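Local coordinates for protein transferrin (Manduca sexta, PDB 6WB6) that transports ferric iron in the insect, binding one Fe(3+) ion per molecule together with carbonate, at residues 438-443 / 560-565; 465-470 / 579-584; 472-477 / 655-660. All coordinates share one frame; numbering follows the deposited sequence.

Interaction 1 (438-443 / 560-565)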
loop_
_atom_site.group_PDB
_atom_site.type_symbol
_atom_site.label_atom_id
_atom_site.label_comp_id
_atom_site.label_asym_id
_atom_site.label_seq_id
_atom_site.Cartn_x
_atom_site.Cartn_y
_atom_site.Cartn_z
ATOM N N ALA A 438 2.567 -2.409 25.086
ATOM C CA ALA A 438 3.136 -2.782 26.368
ATOM C C ALA A 438 2.068 -3.489 27.188
ATOM O O ALA A 438 0.969 -2.958 27.392
ATOM C CB ALA A 438 3.656 -1.552 27.109
ATOM N N VAL A 439 2.366 -4.697 27.647
ATOM C CA VAL A 439 1.377 -5.475 28.374
ATOM C C VAL A 439 1.968 -5.910 29.699
ATOM O O VAL A 439 3.140 -5.669 29.998
ATOM C CB VAL A 439 0.865 -6.694 27.586
ATOM C CG1 VAL A 439 0.443 -6.260 26.201
ATOM C CG2 VAL A 439 1.910 -7.801 27.516
ATOM N N ALA A 440 1.095 -6.495 30.517
ATOM C CA ALA A 440 1.409 -6.982 31.855
ATOM C C ALA A 440 1.045 -8.455 31.892
ATOM O O ALA A 440 -0.144 -8.799 31.890
ATOM C CB ALA A 440 0.638 -6.218 32.922
ATOM N N VAL A 441 2.065 -9.313 31.931
ATOM C CA VAL A 441 1.883 -10.757 31.869
ATOM C C VAL A 441 1.860 -11.296 33.292
ATOM O O VAL A 441 2.735 -10.952 34.107
ATOM C CB VAL A 441 3.007 -11.411 31.044
ATOM C CG1 VAL A 441 2.784 -12.899 30.899
ATOM C CG2 VAL A 441 3.132 -10.741 29.676
ATOM N N VAL A 442 0.845 -12.111 33.598
ATOM C CA VAL A 442 0.689 -12.769 34.893
ATOM C C VAL A 442 0.477 -14.265 34.661
ATOM O O VAL A 442 0.060 -14.689 33.587
ATOM C CB VAL A 442 -0.481 -12.187 35.717
ATOM C CG1 VAL A 442 -0.099 -10.814 36.280
ATOM C CG2 VAL A 442 -1.789 -12.089 34.879
ATOM N N LYS A 443 0.802 -15.068 35.676
ATOM C CA LYS A 443 0.447 -16.479 35.641
ATOM C C LYS A 443 -1.059 -16.639 35.796
ATOM O O LYS A 443 -1.722 -15.847 36.466
ATOM C CB LYS A 443 1.154 -17.251 36.748
ATOM C CG LYS A 443 2.652 -17.368 36.555
ATOM C CD LYS A 443 3.238 -18.526 37.329
ATOM C CE LYS A 443 4.735 -18.609 37.067
ATOM N NZ LYS A 443 5.457 -19.629 37.866
ATOM N N LEU A 560 -2.833 -9.103 32.221
ATOM C CA LEU A 560 -3.539 -8.290 33.205
ATOM C C LEU A 560 -3.960 -7.001 32.519
ATOM O O LEU A 560 -3.103 -6.196 32.140
ATOM C CB LEU A 560 -2.626 -7.999 34.396
ATOM C CG LEU A 560 -3.143 -7.083 35.496
ATOM C CD1 LEU A 560 -4.343 -7.740 36.136
ATOM C CD2 LEU A 560 -2.052 -6.794 36.516
ATOM N N CYS A 561 -5.279 -6.799 32.382
ATOM C CA CYS A 561 -5.850 -5.695 31.606
ATOM C C CYS A 561 -5.856 -4.388 32.401
ATOM O O CYS A 561 -6.894 -3.800 32.700
ATOM C CB CYS A 561 -7.260 -6.058 31.160
ATOM S SG CYS A 561 -7.395 -7.701 30.511
ATOM N N LEU A 562 -4.663 -3.922 32.740
ATOM C CA LEU A 562 -4.579 -2.672 33.478
ATOM C C LEU A 562 -5.244 -1.513 32.736
ATOM O O LEU A 562 -5.590 -0.502 33.366
ATOM C CB LEU A 562 -3.104 -2.347 33.782
ATOM C CG LEU A 562 -2.420 -3.310 34.768
ATOM C CD1 LEU A 562 -0.898 -3.165 34.813
ATOM C CD2 LEU A 562 -3.012 -3.088 36.149
ATOM N N ASN A 563 -5.457 -1.636 31.424
ATOM C CA ASN A 563 -6.141 -0.570 30.694
ATOM C C ASN A 563 -7.639 -0.541 30.955
ATOM O O ASN A 563 -8.260 0.509 30.797
ATOM C CB ASN A 563 -5.943 -0.720 29.196
ATOM C CG ASN A 563 -6.487 -2.025 28.682
ATOM O OD1 ASN A 563 -6.196 -3.079 29.241
ATOM N ND2 ASN A 563 -7.302 -1.970 27.634
ATOM N N ARG A 564 -8.246 -1.662 31.324
ATOM C CA ARG A 564 -9.699 -1.695 31.433
ATOM C C ARG A 564 -10.170 -1.134 32.765
ATOM O O ARG A 564 -9.553 -1.361 33.810
ATOM C CB ARG A 564 -10.214 -3.118 31.262
ATOM C CG ARG A 564 -9.769 -3.730 29.975
ATOM C CD ARG A 564 -10.367 -5.094 29.814
ATOM N NE ARG A 564 -10.021 -5.699 28.529
ATOM C CZ ARG A 564 -10.234 -6.976 28.231
ATOM N NH1 ARG A 564 -10.779 -7.788 29.131
ATOM N NH2 ARG A 564 -9.896 -7.444 27.039
ATOM N N ASP A 565 -11.271 -0.382 32.717
ATOM C CA ASP A 565 -11.907 0.085 33.943
ATOM C C ASP A 565 -12.118 -1.073 34.909
ATOM O O ASP A 565 -11.812 -0.965 36.101
ATOM C CB ASP A 565 -13.243 0.760 33.613
HETATM O O HOH W 1 -1.690 -6.572 29.837
#
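The flat groups that join A440 to L560 are two peptide groups linked by one direct bond: L560 N donates to A440 O at 2.7 Å, nearly straight at hydrogen (177°) and close to the line of the carbonyl, with a C=O...N angle of 168°. The other flat group, the guanidinium of R564, lies farther along, past the turn; one of its faces carries C561 SG 3.5 Å above the plane, toward the rim, and R564 also pairs with D570. Strands 437-443 and 557-560 are antiparallel here, and the pairing is coming to its end. The second link of the pair is made by water, which accepts from A440 N at 2.9 Å and lies 2.7 Å from L560 O, an atom to which it can donate. Past this point the chain leaves the strand through an inverse gamma turn centred on C561 and a type I turn from C561 to R564, tied down by the C561-C578 disulfide. Beside the backbone link the aliphatic groups close up. A440 CB sits 4.0 Å from L560 CB and 3.9 Å from L562 CD1, while V442 (chi1 -74°) sets CG2 between its own N and carbonyl carbon, 4.2 Å from L560 CB. The chemistry is thus one direct bond and one water-mediated link flanked by aliphatic side chains: the strand pair passes into a turn while A440 N, A440 O, L560 N and L560 O keep polar partners.

Interaction 2 (465-470 / 579-584); sequences STFSGL and NVAMAP
F467 is the bump of this contact, and the chain from A581 to P584 is the hollow that takes it. P584 CD stands over one face of the ring, 3.5 Å from the centroid and 13° off the normal, a CH-pi contact. A581 CB comes to the rim near the ring plane, 3.9 Å from F467 CZ. Between these two the backbone bends round the ring: M582 O approaches F467 CZ obliquely at 3.4 Å, and A583 CB lies 4.0 Å from F467 CD1. The phenylalanine opens helix 467-479, and with CG anti to the backbone N (chi1 178°) its ring reaches out from the first turn to this wall. That turn is fixed by T466 at the N-cap, whose OG1 accepts from G469 N at 2.7 Å. On the other partner, V580 and A581 form a classic beta bulge against A438, and the chain then runs on toward the antiparallel sheet that holds 587-590, consistent with the strand connections between the two domains of a transferrin lobe. A438, A472 and M410 also pack on F467, and F650 of helix 644-659 packs on P584. With an alanine in place of F467, P584 CD and A581 CB would probably face a gap between the helix start and the strand. Since the contact is made by an aromatic face, methyls and a proline ring, it depends on shape and dispersion, with no hydrogen bond between the two segments to fix its direction.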
loop_
_atom_site.group_PDB
_atom_site.type_symbol
_atom_site.label_atom_id
_atom_site.label_comp_id
_atom_site.label_asym_id
_atom_site.label_seq_id
_atom_site.Cartn_x
_atom_site.Cartn_y
_atom_site.Cartn_z
ATOM N N SER A 465 15.710 0.219 28.957
ATOM C CA SER A 465 15.732 1.012 27.734
ATOM C C SER A 465 14.491 0.800 26.868
ATOM O O SER A 465 14.414 1.373 25.778
ATOM C CB SER A 465 16.998 0.698 26.927
ATOM O OG SER A 465 17.094 -0.686 26.614
ATOM N N THR A 466 13.512 0.025 27.319
ATOM C CA THR A 466 12.336 -0.246 26.506
ATOM C C THR A 466 11.124 0.551 26.982
ATOM O O THR A 466 10.987 0.894 28.162
ATOM C CB THR A 466 11.952 -1.724 26.517
ATOM O OG1 THR A 466 11.321 -2.020 27.757
ATOM C CG2 THR A 466 13.161 -2.617 26.302
ATOM N N PHE A 467 10.221 0.805 26.041
ATOM C CA PHE A 467 8.942 1.406 26.386
ATOM C C PHE A 467 8.157 0.507 27.336
ATOM O O PHE A 467 7.749 0.933 28.421
ATOM C CB PHE A 467 8.147 1.687 25.111
ATOM C CG PHE A 467 6.807 2.270 25.369
ATOM C CD1 PHE A 467 5.708 1.451 25.539
ATOM C CD2 PHE A 467 6.647 3.639 25.462
ATOM C CE1 PHE A 467 4.480 1.975 25.789
ATOM C CE2 PHE A 467 5.429 4.178 25.723
ATOM C CZ PHE A 467 4.326 3.351 25.880
ATOM N N SER A 468 7.945 -0.750 26.951
ATOM C CA SER A 468 7.077 -1.628 27.739
ATOM C C SER A 468 7.684 -1.961 29.099
ATOM O O SER A 468 6.952 -2.249 30.058
ATOM C CB SER A 468 6.800 -2.926 26.973
ATOM O OG SER A 468 6.660 -2.699 25.574
ATOM N N GLY A 469 9.000 -1.910 29.203
ATOM C CA GLY A 469 9.664 -2.333 30.411
ATOM C C GLY A 469 9.698 -1.232 31.440
ATOM O O GLY A 469 9.520 -1.470 32.634
ATOM N N LEU A 470 9.902 -0.002 30.977
ATOM C CA LEU A 470 10.135 1.124 31.877
ATOM C C LEU A 470 9.041 2.168 31.724
ATOM O O LEU A 470 8.271 2.383 32.661
ATOM C CB LEU A 470 11.518 1.720 31.607
ATOM C CG LEU A 470 11.989 2.855 32.523
ATOM C CD1 LEU A 470 11.467 4.187 32.030
ATOM C CD2 LEU A 470 11.585 2.602 33.971
ATOM N N ASN A 579 -3.865 -4.471 28.301
ATOM C CA ASN A 579 -2.523 -3.940 28.147
ATOM C C ASN A 579 -2.298 -2.847 29.178
ATOM O O ASN A 579 -3.189 -2.503 29.956
ATOM C CB ASN A 579 -2.319 -3.383 26.743
ATOM C CG ASN A 579 -3.347 -2.302 26.390
ATOM O OD1 ASN A 579 -3.327 -1.198 26.950
ATOM N ND2 ASN A 579 -4.248 -2.619 25.455
ATOM N N VAL A 580 -1.096 -2.288 29.149
ATOM C CA VAL A 580 -0.763 -1.101 29.905
ATOM C C VAL A 580 -0.830 0.136 29.032
ATOM O O VAL A 580 -1.501 1.106 29.373
ATOM C CB VAL A 580 0.632 -1.240 30.548
ATOM C CG1 VAL A 580 0.847 -0.098 31.526
ATOM C CG2 VAL A 580 0.774 -2.583 31.226
ATOM N N ALA A 581 -0.123 0.118 27.906
ATOM C CA ALA A 581 -0.164 1.214 26.955
ATOM C C ALA A 581 0.119 0.662 25.576
ATOM O O ALA A 581 0.842 -0.328 25.421
ATOM C CB ALA A 581 0.869 2.313 27.290
ATOM N N MET A 582 -0.426 1.334 24.577
ATOM C CA MET A 582 0.026 1.110 23.222
ATOM C C MET A 582 1.464 1.591 23.087
ATOM O O MET A 582 1.859 2.591 23.694
ATOM C CB MET A 582 -0.875 1.847 22.240
ATOM C CG MET A 582 -0.601 1.459 20.803
ATOM S SD MET A 582 -1.708 2.279 19.665
ATOM C CE MET A 582 -0.821 3.801 19.503
ATOM N N ALA A 583 2.237 0.879 22.309
ATOM C CA ALA A 583 3.652 1.149 22.169
ATOM C C ALA A 583 3.899 2.002 20.941
ATOM O O ALA A 583 3.339 1.718 19.876
ATOM C CB ALA A 583 4.435 -0.155 22.063
ATOM N N PRO A 584 4.703 3.058 21.021
ATOM C CA PRO A 584 5.025 3.801 19.798
ATOM C C PRO A 584 5.797 2.902 18.852
ATOM O O PRO A 584 6.807 2.311 19.227
ATOM C CB PRO A 584 5.862 4.983 20.304
ATOM C CG PRO A 584 6.400 4.527 21.603
ATOM C CD PRO A 584 5.385 3.610 22.199
#

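Interaction 3 (472-477 / 655-660)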
loop_
_atom_site.group_PDB
_atom_site.type_symbol
_atom_site.label_atom_id
_atom_site.label_comp_id
_atom_site.label_asym_id
_atom_site.label_seq_id
_atom_site.Cartn_x
_atom_site.Cartn_y
_atom_site.Cartn_z
ATOM N N ALA A 472 6.039 2.475 30.194
ATOM C CA ALA A 472 4.614 2.221 30.369
ATOM C C ALA A 472 4.255 1.909 31.812
ATOM O O ALA A 472 3.277 2.491 32.316
ATOM C CB ALA A 472 4.173 1.111 29.408
ATOM N N PRO A 473 4.959 1.015 32.523
ATOM C CA PRO A 473 4.643 0.816 33.953
ATOM C C PRO A 473 4.894 2.053 34.805
ATOM O O PRO A 473 4.131 2.329 35.741
ATOM C CB PRO A 473 5.566 -0.339 34.361
ATOM C CG PRO A 473 6.056 -0.952 33.053
ATOM C CD PRO A 473 6.057 0.140 32.070
ATOM N N LEU A 474 5.949 2.814 34.514
ATOM C CA LEU A 474 6.198 4.022 35.292
ATOM C C LEU A 474 5.097 5.045 35.056
ATOM O O LEU A 474 4.574 5.640 36.005
ATOM C CB LEU A 474 7.551 4.630 34.936
ATOM C CG LEU A 474 8.664 4.606 35.972
ATOM C CD1 LEU A 474 9.847 5.459 35.464
ATOM C CD2 LEU A 474 8.184 5.113 37.318
ATOM N N PHE A 475 4.739 5.275 33.788
ATOM C CA PHE A 475 3.643 6.193 33.522
ATOM C C PHE A 475 2.352 5.672 34.099
ATOM O O PHE A 475 1.528 6.450 34.606
ATOM C CB PHE A 475 3.416 6.429 32.037
ATOM C CG PHE A 475 2.120 7.155 31.768
ATOM C CD1 PHE A 475 2.075 8.540 31.811
ATOM C CD2 PHE A 475 0.945 6.466 31.533
ATOM C CE1 PHE A 475 0.897 9.220 31.607
ATOM C CE2 PHE A 475 -0.248 7.142 31.332
ATOM C CZ PHE A 475 -0.270 8.528 31.363
ATOM N N TYR A 476 2.113 4.370 33.970
ATOM C CA TYR A 476 0.833 3.850 34.427
ATOM C C TYR A 476 0.667 4.086 35.914
ATOM O O TYR A 476 -0.395 4.522 36.364
ATOM C CB TYR A 476 0.688 2.369 34.104
ATOM C CG TYR A 476 -0.675 1.838 34.485
ATOM C CD1 TYR A 476 -0.940 1.414 35.782
ATOM C CD2 TYR A 476 -1.703 1.770 33.557
ATOM C CE1 TYR A 476 -2.173 0.946 36.133
ATOM C CE2 TYR A 476 -2.946 1.291 33.905
ATOM C CZ TYR A 476 -3.177 0.887 35.191
ATOM O OH TYR A 476 -4.423 0.397 35.513
ATOM N N LEU A 477 1.721 3.851 36.690
ATOM C CA LEU A 477 1.615 4.046 38.130
ATOM C C LEU A 477 1.526 5.528 38.481
ATOM O O LEU A 477 0.615 5.947 39.206
ATOM C CB LEU A 477 2.798 3.374 38.822
ATOM C CG LEU A 477 2.674 1.843 38.839
ATOM C CD1 LEU A 477 3.979 1.229 39.293
ATOM C CD2 LEU A 477 1.560 1.403 39.734
ATOM N N ASP A 655 6.095 13.327 28.782
ATOM C CA ASP A 655 6.172 14.431 29.734
ATOM C C ASP A 655 6.439 13.910 31.136
ATOM O O ASP A 655 7.289 14.448 31.858
ATOM C CB ASP A 655 4.891 15.277 29.705
ATOM C CG ASP A 655 4.938 16.390 28.654
ATOM O OD1 ASP A 655 6.025 16.718 28.149
ATOM O OD2 ASP A 655 3.876 16.945 28.322
ATOM N N VAL A 656 5.746 12.842 31.530
ATOM C CA VAL A 656 5.989 12.256 32.846
ATOM C C VAL A 656 7.432 11.768 32.954
ATOM O O VAL A 656 8.070 11.886 34.006
ATOM C CB VAL A 656 4.986 11.118 33.109
ATOM C CG1 VAL A 656 5.260 10.469 34.456
ATOM C CG2 VAL A 656 3.551 11.623 33.038
ATOM N N ILE A 657 7.958 11.196 31.871
ATOM C CA ILE A 657 9.303 10.631 31.895
ATOM C C ILE A 657 10.354 11.726 31.845
ATOM O O ILE A 657 11.431 11.584 32.433
ATOM C CB ILE A 657 9.443 9.637 30.729
ATOM C CG1 ILE A 657 8.477 8.460 30.941
ATOM C CG2 ILE A 657 10.905 9.166 30.559
ATOM C CD1 ILE A 657 8.806 7.614 32.132
ATOM N N SER A 658 10.073 12.821 31.144
ATOM C CA SER A 658 10.962 13.973 31.196
ATOM C C SER A 658 10.953 14.596 32.581
ATOM O O SER A 658 11.994 15.051 33.071
ATOM C CB SER A 658 10.558 14.998 30.140
ATOM O OG SER A 658 11.147 14.682 28.894
ATOM N N SER A 659 9.789 14.614 33.232
ATOM C CA SER A 659 9.726 15.085 34.610
ATOM C C SER A 659 10.664 14.284 35.507
ATOM O O SER A 659 11.511 14.855 36.205
ATOM C CB SER A 659 8.293 15.009 35.129
ATOM O OG SER A 659 7.580 16.182 34.776
ATOM N N CYS A 660 10.520 12.956 35.505
ATOM C CA CYS A 660 11.440 12.081 36.223
ATOM C C CYS A 660 12.885 12.229 35.760
ATOM O O CYS A 660 13.769 11.602 36.354
ATOM C CB CYS A 660 11.028 10.620 36.047
ATOM S SG CYS A 660 9.301 10.274 36.406
#
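V656 meets F475 in a helix-to-helix packing of the C-terminal transferrin lobe, where the last long helix, 644-659, lies against helix 467-479; the closest CA atoms of the two segments, those of F475 and V656, are 6.5 Å apart. Followed outward, V656 starts with CB 4.1 Å from F475 CD1. Its branch CG2, anti to the carbonyl carbon and beside the backbone N while CG1 lies anti to that N (chi1 178°), then comes to the edge of the ring near its plane, 3.6 Å from F475 CD1 and 3.9 Å from F475 CE1. The two side chains cross at about a right angle, and the methyl abuts the rim. K649, T652 and I653, earlier on the same helix as V656, also touch F475, which therefore lies along about two turns of its partner.

One residue before F475 and one after V656, L474 and I657 make the second contact. L474 also packs on L492 and C488, and the C488-C660 disulfide covalently ties the chain at C660, near the C-terminal end of the protein, to helix 488-495, the same neighbour. Helix 467-479 is kinked at P473, whose N lacks a bond to the preceding turn. I657 folds its chain (chi1 -64°, chi2 -66°) to carry CD1 up to L474, and there the meeting is of two terminal methyls, L474 CD1 and I657 CD1, 4.1 Å apart.

Overall arrangement
All three interactions fall in the C-terminal lobe, away from the annotated iron and carbonate sites, and are largely buried. Interactions 2 and 3 share helix 467-479, using its first turn and then its middle, whereas interactions 1 and 2 reach neighbouring strands of one mixed sheet: A438 N and A438 O probably bond to A581 O and V580 N. Interaction 1 relies on one backbone bond, a bridging water and aliphatic packing at a strand end; interactions 2 and 3 rely on ring and methyl packing between helix and strand or helix and helix. Interaction 3 includes exposed residues such as D655. Y476 OH, probably bonded to L562 O, connects the helix back to the turn of interaction 1.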